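Local coordinates for hypothetical membrane spanning protein (Thermus thermophilus, PDB 2VPZ), which probably serves as the membrane-embedded, quinone-binding subunit of a polysulfide reductase complex, passing electrons between the quinone pool and its partner subunits, at residues R47-Y52 with G162-L167. Sequence-based numbering, arbitrary orientation.
Sequences RRYTLY and GLAALL
R48, Y49 and Y52 reach from the start of helix 46-65 to A164, in the last turn of helix 148-166, and L167, just beyond its end, a side-chain contact between the start of one helix and the C-terminal end of another in the NrfD-type transmembrane bundle, away from the quinone-binding residues. The backbones stay well apart, the nearest CA pair being Y49 and A164 at 8.8 Å. Y49 suits this place because its long flat side chain, packed on A35 and L38 of helix 16-41, carries its hydroxyl across: OH lies 3.3 Å from A164 CB, where a small methyl lets it come close to the backbone. That OH also hydrogen-bonds S169 OG, so the buried oxygen has a polar partner; W171 meets the same ring. L167 offers a branched apolar end to Y52, which approaches from the opposite direction, Y52 CE1 lying 3.4 Å from L167 CD1. R48, one turn before Y52, is long enough to serve two partners. With CG between the backbone N and carbonyl carbon (chi1 68°) and a bend at chi3, its side chain brings the guanidinium alongside the Y52 hydroxyl, while NH1 forms a salt bridge with E45. R48 and L167 run past each other in opposite directions, R48 NH2 4.0 Å from L167 CB. R48 NE and NH2 both donate hydrogen bonds to Y52 OH, at 3.2 and 3.1 Å, distinctly bent at about 140°, the oxygen tilted out of the guanidinium plane.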
loop_
_atom_site.group_PDB
_atom_site.type_symbol
_atom_site.label_atom_id
_atom_site.label_comp_id
_atom_site.label_asym_id
_atom_site.label_seq_id
_atom_site.Cartn_x
_atom_site.Cartn_y
_atom_site.Cartn_z
ATOM N N ARG C 47 -57.762 -18.634 23.068
ATOM C CA ARG C 47 -58.571 -17.581 22.467
ATOM C C ARG C 47 -58.227 -16.126 22.778
ATOM O O ARG C 47 -58.229 -15.259 21.895
ATOM C CB ARG C 47 -60.047 -17.860 22.744
ATOM C CG ARG C 47 -60.691 -18.871 21.806
ATOM C CD ARG C 47 -61.241 -18.136 20.583
ATOM N NE ARG C 47 -62.195 -17.084 20.945
ATOM C CZ ARG C 47 -63.003 -16.471 20.096
ATOM N NH1 ARG C 47 -62.963 -16.825 18.821
ATOM N NH2 ARG C 47 -63.848 -15.523 20.497
ATOM N N ARG C 48 -57.959 -15.865 24.045
ATOM C CA ARG C 48 -57.611 -14.534 24.482
ATOM C C ARG C 48 -56.112 -14.278 24.250
ATOM O O ARG C 48 -55.701 -13.133 24.119
ATOM C CB ARG C 48 -57.974 -14.321 25.953
ATOM C CG ARG C 48 -57.137 -15.137 26.902
ATOM C CD ARG C 48 -57.680 -15.059 28.304
ATOM N NE ARG C 48 -57.010 -14.058 29.118
ATOM C CZ ARG C 48 -56.269 -14.350 30.179
ATOM N NH1 ARG C 48 -56.124 -15.616 30.531
ATOM N NH2 ARG C 48 -55.680 -13.384 30.873
ATOM N N TYR C 49 -55.284 -15.317 24.196
ATOM C CA TYR C 49 -53.875 -15.062 23.897
ATOM C C TYR C 49 -53.774 -14.631 22.420
ATOM O O TYR C 49 -52.897 -13.858 22.038
ATOM C CB TYR C 49 -52.949 -16.249 24.210
ATOM C CG TYR C 49 -52.417 -16.185 25.636
ATOM C CD1 TYR C 49 -53.132 -16.754 26.696
ATOM C CD2 TYR C 49 -51.247 -15.482 25.932
ATOM C CE1 TYR C 49 -52.699 -16.620 28.015
ATOM C CE2 TYR C 49 -50.801 -15.336 27.246
ATOM C CZ TYR C 49 -51.533 -15.909 28.288
ATOM O OH TYR C 49 -51.102 -15.779 29.589
ATOM N N THR C 50 -54.712 -15.093 21.604
ATOM C CA THR C 50 -54.751 -14.725 20.210
ATOM C C THR C 50 -55.207 -13.244 20.067
ATOM O O THR C 50 -54.670 -12.476 19.246
ATOM C CB THR C 50 -55.671 -15.702 19.405
ATOM O OG1 THR C 50 -55.292 -17.044 19.685
ATOM C CG2 THR C 50 -55.575 -15.427 17.893
ATOM N N LEU C 51 -56.159 -12.807 20.893
ATOM C CA LEU C 51 -56.609 -11.411 20.841
ATOM C C LEU C 51 -55.411 -10.450 21.084
ATOM O O LEU C 51 -55.228 -9.487 20.332
ATOM C CB LEU C 51 -57.743 -11.081 21.853
ATOM C CG LEU C 51 -58.197 -9.601 21.863
ATOM C CD1 LEU C 51 -58.829 -9.193 20.501
ATOM C CD2 LEU C 51 -59.195 -9.328 23.009
ATOM N N TYR C 52 -54.624 -10.752 22.120
ATOM C CA TYR C 52 -53.412 -10.036 22.592
ATOM C C TYR C 52 -52.256 -9.965 21.571
ATOM O O TYR C 52 -51.574 -8.922 21.397
ATOM C CB TYR C 52 -52.869 -10.728 23.839
ATOM C CG TYR C 52 -53.711 -10.851 25.084
ATOM C CD1 TYR C 52 -53.347 -11.757 26.077
ATOM C CD2 TYR C 52 -54.814 -10.011 25.354
ATOM C CE1 TYR C 52 -54.006 -11.863 27.290
ATOM C CE2 TYR C 52 -55.518 -10.098 26.582
ATOM C CZ TYR C 52 -55.102 -11.037 27.544
ATOM O OH TYR C 52 -55.752 -11.110 28.753
ATOM N N GLY C 162 -43.114 -13.407 30.692
ATOM C CA GLY C 162 -43.144 -12.501 31.826
ATOM C C GLY C 162 -44.513 -11.830 31.933
ATOM O O GLY C 162 -45.029 -11.606 33.036
ATOM N N LEU C 163 -45.111 -11.525 30.778
ATOM C CA LEU C 163 -46.451 -10.906 30.637
ATOM C C LEU C 163 -47.543 -11.957 31.031
ATOM O O LEU C 163 -48.448 -11.672 31.842
ATOM C CB LEU C 163 -46.676 -10.394 29.183
ATOM C CG LEU C 163 -47.767 -9.385 28.783
ATOM C CD1 LEU C 163 -48.783 -10.033 27.835
ATOM C CD2 LEU C 163 -48.473 -8.810 30.028
ATOM N N ALA C 164 -47.423 -13.164 30.465
ATOM C CA ALA C 164 -48.321 -14.295 30.736
ATOM C C ALA C 164 -48.412 -14.590 32.240
ATOM O O ALA C 164 -49.496 -14.895 32.750
ATOM C CB ALA C 164 -47.833 -15.574 29.975
ATOM N N ALA C 165 -47.283 -14.494 32.948
ATOM C CA ALA C 165 -47.218 -14.732 34.400
ATOM C C ALA C 165 -47.819 -13.595 35.256
ATOM O O ALA C 165 -48.232 -13.823 36.396
ATOM C CB ALA C 165 -45.765 -15.011 34.848
ATOM N N LEU C 166 -47.855 -12.370 34.724
ATOM C CA LEU C 166 -48.451 -11.237 35.441
ATOM C C LEU C 166 -50.010 -11.405 35.332
ATOM O O LEU C 166 -50.747 -11.124 36.291
ATOM C CB LEU C 166 -47.933 -9.876 34.894
ATOM C CG LEU C 166 -46.461 -9.508 35.246
ATOM C CD1 LEU C 166 -46.027 -8.192 34.560
ATOM C CD2 LEU C 166 -46.298 -9.398 36.771
ATOM N N LEU C 167 -50.462 -11.914 34.182
ATOM C CA LEU C 167 -51.869 -12.218 33.890
ATOM C C LEU C 167 -52.281 -13.550 34.623
ATOM O O LEU C 167 -53.359 -14.113 34.397
ATOM C CB LEU C 167 -52.114 -12.309 32.357
ATOM C CG LEU C 167 -51.653 -11.105 31.498
ATOM C CD1 LEU C 167 -52.149 -11.234 30.045
ATOM C CD2 LEU C 167 -52.157 -9.784 32.109
#